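Long-range contact in malate dehydrogenase (PDB 3FI9), which probably catalyses the NAD-dependent interconversion of malate and oxaloacetate: residues 70-84 against 112-126. Sequence-based numbering, arbitrary orientation.
Sequences IKEALTDAKYIVSSG and IKSYCPDCKHVIIIF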
loop_
_atom_site.group_PDB
_atom_site.type_symbol
_atom_site.label_atom_id
_atom_site.label_comp_id
_atom_site.label_asym_id
_atom_site.label_seq_id
_atom_site.Cartn_x
_atom_site.Cartn_y
_atom_site.Cartn_z
ATOM N N ILE A 70 15.288 -17.231 10.315
ATOM C CA ILE A 70 14.000 -17.447 10.935
ATOM C C ILE A 70 14.021 -17.357 12.450
ATOM O O ILE A 70 13.075 -16.904 13.016
ATOM C CB ILE A 70 13.336 -18.767 10.476
ATOM C CG1 ILE A 70 11.905 -18.806 11.015
ATOM C CG2 ILE A 70 14.171 -19.992 10.851
ATOM C CD1 ILE A 70 10.966 -17.917 10.159
ATOM N N LYS A 71 15.090 -17.817 13.111
ATOM C CA LYS A 71 15.162 -17.694 14.557
ATOM C C LYS A 71 15.091 -16.230 14.962
ATOM O O LYS A 71 14.388 -15.874 15.886
ATOM C CB LYS A 71 16.448 -18.313 15.153
ATOM C CG LYS A 71 16.378 -18.355 16.706
ATOM C CD LYS A 71 17.668 -18.875 17.384
ATOM C CE LYS A 71 17.441 -18.979 18.899
ATOM N NZ LYS A 71 18.531 -19.778 19.542
ATOM N N GLU A 72 15.837 -15.385 14.269
ATOM C CA GLU A 72 15.840 -13.958 14.604
ATOM C C GLU A 72 14.464 -13.317 14.430
ATOM O O GLU A 72 14.000 -12.553 15.292
ATOM C CB GLU A 72 16.852 -13.240 13.712
ATOM C CG GLU A 72 18.274 -13.485 14.156
ATOM C CD GLU A 72 19.266 -12.732 13.304
ATOM O OE1 GLU A 72 18.833 -12.138 12.284
ATOM O OE2 GLU A 72 20.466 -12.740 13.660
ATOM N N ALA A 73 13.818 -13.676 13.336
ATOM C CA ALA A 73 12.500 -13.156 12.930
ATOM C C ALA A 73 11.403 -13.573 13.903
ATOM O O ALA A 73 10.534 -12.776 14.258
ATOM C CB ALA A 73 12.169 -13.657 11.519
ATOM N N LEU A 74 11.409 -14.844 14.304
ATOM C CA LEU A 74 10.346 -15.310 15.219
ATOM C C LEU A 74 10.624 -15.050 16.702
ATOM O O LEU A 74 9.716 -15.048 17.536
ATOM C CB LEU A 74 10.025 -16.783 14.943
ATOM C CG LEU A 74 9.419 -17.060 13.560
ATOM C CD1 LEU A 74 8.924 -18.476 13.475
ATOM C CD2 LEU A 74 8.283 -16.088 13.298
ATOM N N THR A 75 11.873 -14.811 17.068
ATOM C CA THR A 75 12.158 -14.480 18.490
ATOM C C THR A 75 11.417 -13.238 18.980
ATOM O O THR A 75 11.538 -12.173 18.382
ATOM C CB THR A 75 13.699 -14.365 18.739
ATOM O OG1 THR A 75 14.313 -15.613 18.360
ATOM C CG2 THR A 75 13.987 -14.087 20.200
ATOM N N ASP A 76 10.646 -13.380 20.063
ATOM C CA ASP A 76 9.795 -12.308 20.614
ATOM C C ASP A 76 8.545 -12.050 19.751
ATOM O O ASP A 76 7.705 -11.221 20.117
ATOM C CB ASP A 76 10.564 -10.987 20.792
ATOM C CG ASP A 76 11.778 -11.115 21.707
ATOM O OD1 ASP A 76 11.652 -11.700 22.805
ATOM O OD2 ASP A 76 12.853 -10.588 21.340
ATOM N N ALA A 77 8.386 -12.759 18.634
ATOM C CA ALA A 77 7.188 -12.551 17.781
ATOM C C ALA A 77 5.947 -12.880 18.587
ATOM O O ALA A 77 5.878 -13.952 19.176
ATOM C CB ALA A 77 7.257 -13.453 16.523
ATOM N N LYS A 78 4.970 -11.981 18.629
ATOM C CA LYS A 78 3.670 -12.307 19.182
ATOM C C LYS A 78 2.549 -12.401 18.143
ATOM O O LYS A 78 1.482 -12.935 18.434
ATOM C CB LYS A 78 3.238 -11.264 20.190
ATOM C CG LYS A 78 4.106 -11.274 21.503
ATOM C CD LYS A 78 4.240 -12.677 22.099
ATOM C CE LYS A 78 4.700 -12.585 23.564
ATOM N NZ LYS A 78 6.149 -12.423 23.578
ATOM N N TYR A 79 2.772 -11.805 16.988
ATOM C CA TYR A 79 1.829 -11.896 15.843
ATOM C C TYR A 79 2.629 -12.213 14.627
ATOM O O TYR A 79 3.740 -11.714 14.451
ATOM C CB TYR A 79 1.058 -10.586 15.646
ATOM C CG TYR A 79 0.339 -10.225 16.905
ATOM C CD1 TYR A 79 -0.936 -10.694 17.154
ATOM C CD2 TYR A 79 0.988 -9.486 17.921
ATOM C CE1 TYR A 79 -1.608 -10.376 18.372
ATOM C CE2 TYR A 79 0.350 -9.197 19.099
ATOM C CZ TYR A 79 -0.950 -9.622 19.313
ATOM O OH TYR A 79 -1.579 -9.333 20.500
ATOM N N ILE A 80 2.070 -13.076 13.774
ATOM C CA ILE A 80 2.746 -13.473 12.575
ATOM C C ILE A 80 1.746 -13.500 11.446
ATOM O O ILE A 80 0.647 -14.044 11.603
ATOM C CB ILE A 80 3.306 -14.922 12.676
ATOM C CG1 ILE A 80 4.381 -15.011 13.779
ATOM C CG2 ILE A 80 3.906 -15.333 11.316
ATOM C CD1 ILE A 80 4.832 -16.457 14.071
ATOM N N VAL A 81 2.128 -12.950 10.305
ATOM C CA VAL A 81 1.317 -13.087 9.101
ATOM C C VAL A 81 2.208 -13.632 8.023
ATOM O O VAL A 81 3.194 -13.011 7.695
ATOM C CB VAL A 81 0.771 -11.715 8.631
ATOM C CG1 VAL A 81 0.044 -11.834 7.238
ATOM C CG2 VAL A 81 -0.134 -11.140 9.707
ATOM N N SER A 82 1.849 -14.772 7.436
ATOM C CA SER A 82 2.682 -15.336 6.344
ATOM C C SER A 82 2.074 -15.427 4.972
ATOM O O SER A 82 1.018 -16.059 4.805
ATOM C CB SER A 82 3.188 -16.745 6.684
ATOM O OG SER A 82 3.947 -17.259 5.584
ATOM N N SER A 83 2.756 -14.831 3.989
ATOM C CA SER A 83 2.460 -15.127 2.602
ATOM C C SER A 83 3.610 -15.903 2.031
ATOM O O SER A 83 3.894 -15.785 0.858
ATOM C CB SER A 83 2.270 -13.873 1.745
ATOM O OG SER A 83 3.343 -12.971 1.985
ATOM N N GLY A 84 4.306 -16.667 2.862
ATOM C CA GLY A 84 5.516 -17.334 2.365
ATOM C C GLY A 84 5.210 -18.730 1.909
ATOM O O GLY A 84 5.567 -19.676 2.583
ATOM N N ILE A 112 7.569 -21.945 14.815
ATOM C CA ILE A 112 6.804 -21.207 15.806
ATOM C C ILE A 112 6.978 -21.949 17.118
ATOM O O ILE A 112 7.059 -21.329 18.182
ATOM C CB ILE A 112 5.295 -21.094 15.437
ATOM C CG1 ILE A 112 5.059 -20.042 14.324
ATOM C CG2 ILE A 112 4.465 -20.796 16.658
ATOM C CD1 ILE A 112 3.659 -20.098 13.690
ATOM N N LYS A 113 7.044 -23.281 17.050
ATOM C CA LYS A 113 7.051 -24.067 18.278
ATOM C C LYS A 113 8.383 -23.924 19.002
ATOM O O LYS A 113 8.432 -23.836 20.232
ATOM C CB LYS A 113 6.674 -25.549 18.024
ATOM C CG LYS A 113 6.576 -26.388 19.329
ATOM C CD LYS A 113 6.226 -27.873 19.045
ATOM C CE LYS A 113 4.737 -28.109 19.007
ATOM N NZ LYS A 113 4.379 -29.583 18.903
ATOM N N SER A 114 9.443 -23.847 18.212
ATOM C CA SER A 114 10.803 -23.707 18.717
ATOM C C SER A 114 11.089 -22.306 19.214
ATOM O O SER A 114 11.705 -22.141 20.260
ATOM C CB SER A 114 11.820 -24.027 17.636
ATOM O OG SER A 114 11.666 -25.348 17.167
ATOM N N TYR A 115 10.643 -21.305 18.459
ATOM C CA TYR A 115 11.091 -19.925 18.684
ATOM C C TYR A 115 10.061 -18.970 19.308
ATOM O O TYR A 115 10.430 -17.969 19.925
ATOM C CB TYR A 115 11.611 -19.358 17.343
ATOM C CG TYR A 115 12.705 -20.180 16.711
ATOM C CD1 TYR A 115 13.815 -20.596 17.450
ATOM C CD2 TYR A 115 12.629 -20.560 15.365
ATOM C CE1 TYR A 115 14.840 -21.373 16.850
ATOM C CE2 TYR A 115 13.632 -21.311 14.754
ATOM C CZ TYR A 115 14.737 -21.720 15.509
ATOM O OH TYR A 115 15.723 -22.471 14.898
ATOM N N CYS A 116 8.768 -19.264 19.168
ATOM C CA CYS A 116 7.766 -18.394 19.765
ATOM C C CYS A 116 6.459 -19.130 20.154
ATOM O O CYS A 116 5.351 -18.737 19.769
ATOM C CB CYS A 116 7.524 -17.145 18.893
ATOM S SG CYS A 116 7.078 -17.517 17.170
ATOM N N PRO A 117 6.596 -20.212 20.946
ATOM C CA PRO A 117 5.444 -21.011 21.350
ATOM C C PRO A 117 4.431 -20.154 22.076
ATOM O O PRO A 117 3.248 -20.527 22.123
ATOM C CB PRO A 117 6.053 -22.046 22.319
ATOM C CG PRO A 117 7.313 -21.398 22.822
ATOM C CD PRO A 117 7.841 -20.650 21.608
ATOM N N ASP A 118 4.864 -19.002 22.608
ATOM C CA ASP A 118 3.951 -18.013 23.244
ATOM C C ASP A 118 3.318 -16.967 22.300
ATOM O O ASP A 118 2.673 -16.013 22.764
ATOM C CB ASP A 118 4.676 -17.242 24.363
ATOM C CG ASP A 118 5.963 -16.558 23.857
ATOM O OD1 ASP A 118 6.550 -17.038 22.857
ATOM O OD2 ASP A 118 6.420 -15.560 24.468
ATOM N N CYS A 119 3.489 -17.152 20.992
ATOM C CA CYS A 119 2.821 -16.321 19.966
ATOM C C CYS A 119 1.338 -16.200 20.278
ATOM O O CYS A 119 0.738 -17.165 20.745
ATOM C CB CYS A 119 2.991 -16.999 18.580
ATOM S SG CYS A 119 2.805 -15.852 17.137
ATOM N N LYS A 120 0.729 -15.042 20.018
ATOM C CA LYS A 120 -0.683 -14.849 20.312
ATOM C C LYS A 120 -1.572 -15.256 19.107
ATOM O O LYS A 120 -2.609 -15.866 19.276
ATOM C CB LYS A 120 -0.960 -13.392 20.714
ATOM C CG LYS A 120 -0.460 -13.012 22.165
ATOM C CD LYS A 120 -0.420 -11.499 22.341
ATOM C CE LYS A 120 -1.104 -11.024 23.594
ATOM N NZ LYS A 120 -0.160 -10.885 24.713
ATOM N N HIS A 121 -1.180 -14.860 17.909
ATOM C CA HIS A 121 -1.989 -15.169 16.714
ATOM C C HIS A 121 -1.187 -15.311 15.453
ATOM O O HIS A 121 -0.219 -14.590 15.240
ATOM C CB HIS A 121 -3.055 -14.071 16.484
ATOM C CG HIS A 121 -4.223 -14.552 15.685
ATOM N ND1 HIS A 121 -5.293 -15.190 16.273
ATOM C CD2 HIS A 121 -4.474 -14.530 14.346
ATOM C CE1 HIS A 121 -6.155 -15.547 15.333
ATOM N NE2 HIS A 121 -5.674 -15.178 14.154
ATOM N N VAL A 122 -1.630 -16.200 14.561
ATOM C CA VAL A 122 -0.898 -16.449 13.356
ATOM C C VAL A 122 -1.920 -16.525 12.232
ATOM O O VAL A 122 -2.949 -17.174 12.396
ATOM C CB VAL A 122 -0.177 -17.840 13.398
ATOM C CG1 VAL A 122 0.537 -18.079 12.075
ATOM C CG2 VAL A 122 0.787 -17.877 14.557
ATOM N N ILE A 123 -1.606 -15.867 11.123
ATOM C CA ILE A 123 -2.452 -15.872 9.912
ATOM C C ILE A 123 -1.681 -16.395 8.719
ATOM O O ILE A 123 -0.581 -15.897 8.371
ATOM C CB ILE A 123 -3.018 -14.445 9.614
ATOM C CG1 ILE A 123 -3.701 -13.862 10.890
ATOM C CG2 ILE A 123 -3.939 -14.503 8.355
ATOM C CD1 ILE A 123 -4.300 -12.433 10.710
ATOM N N ILE A 124 -2.272 -17.393 8.053
ATOM C CA ILE A 124 -1.632 -18.058 6.959
ATOM C C ILE A 124 -2.414 -17.682 5.696
ATOM O O ILE A 124 -3.643 -17.830 5.685
ATOM C CB ILE A 124 -1.717 -19.568 7.174
ATOM C CG1 ILE A 124 -1.034 -19.997 8.499
ATOM C CG2 ILE A 124 -1.120 -20.284 5.958
ATOM C CD1 ILE A 124 0.447 -19.645 8.527
ATOM N N ILE A 125 -1.754 -17.190 4.647
ATOM C CA ILE A 125 -2.552 -16.772 3.489
ATOM C C ILE A 125 -2.213 -17.499 2.187
ATOM O O ILE A 125 -2.958 -17.396 1.203
ATOM C CB ILE A 125 -2.522 -15.238 3.263
ATOM C CG1 ILE A 125 -1.300 -14.815 2.443
ATOM C CG2 ILE A 125 -2.738 -14.486 4.628
ATOM C CD1 ILE A 125 -1.552 -13.520 1.666
ATOM N N PHE A 126 -1.152 -18.283 2.208
ATOM C CA PHE A 126 -0.740 -19.023 1.042
ATOM C C PHE A 126 -1.574 -20.302 0.838
ATOM O O PHE A 126 -2.025 -20.957 1.785
ATOM C CB PHE A 126 0.782 -19.254 0.999
ATOM C CG PHE A 126 1.341 -20.065 2.159
ATOM C CD1 PHE A 126 1.447 -21.453 2.074
ATOM C CD2 PHE A 126 1.816 -19.438 3.290
ATOM C CE1 PHE A 126 2.012 -22.192 3.129
ATOM C CE2 PHE A 126 2.377 -20.169 4.355
ATOM C CZ PHE A 126 2.455 -21.558 4.274
HETATM O O HOH W 1 9.983 -15.773 21.351
HETATM O O HOH W 2 7.475 -14.612 21.391
#
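Ser82 N donates to Ile123 O at 2.8 Å, almost straight (172° at the hydrogen), and Ser82 O in turn accepts Ile125 N. The same alternation runs back along the strands, Ile80 N to His121 O and Ile123 N to Ile80 O, so strands 77-82 and 121-124 lie parallel, 2° between their axes. At the entry to the pair Lys78 O takes two N-H groups, from Lys120 N at 2.7 Å and more weakly from His121 N. Beside it the bent side chain of Lys78 brings NZ to 3.3 Å from Asp118 OD2, a weak salt bridge; a water that donates to Ala77 O and Asp118 OD1 also accepts weakly from Lys78 NZ. A second water links Asp76 N to Tyr115 O.

These are neighbouring central strands of the Rossmann-type NAD-binding domain, joined through helix 94-115 in a beta-alpha-beta crossover; strand 10-14 pairs with the other edge of 77-82. Ile125 and Phe126, just beyond the C-terminal end of strand 121-124, belong to the predicted NAD(+) site. Gly84 O sits over one face of the Phe126 ring, while Ser82 OG approaches the ring edge, 3.5 Å from Phe126 CE2. That hydroxyl, anti to its own backbone nitrogen (chi1 178°), also accepts Gly84 N in an ST turn.

On the sheet face carrying Ile80 and Val122, Ile80 CD1 meets Ile112 CG1 tip to tip at 3.6 Å and also touches the sulfurs of Cys116 and Cys119. Leu74 CB packs against Cys116 SG and Tyr115 CB. Farther out, the side chain of Lys71 crosses that of Tyr115 at about a right angle, with CG over one face of the ring, 3.8 Å from the centroid, in a CH-pi contact. Ser114 CB lies over the opposite face, leaving the ring between the two residues.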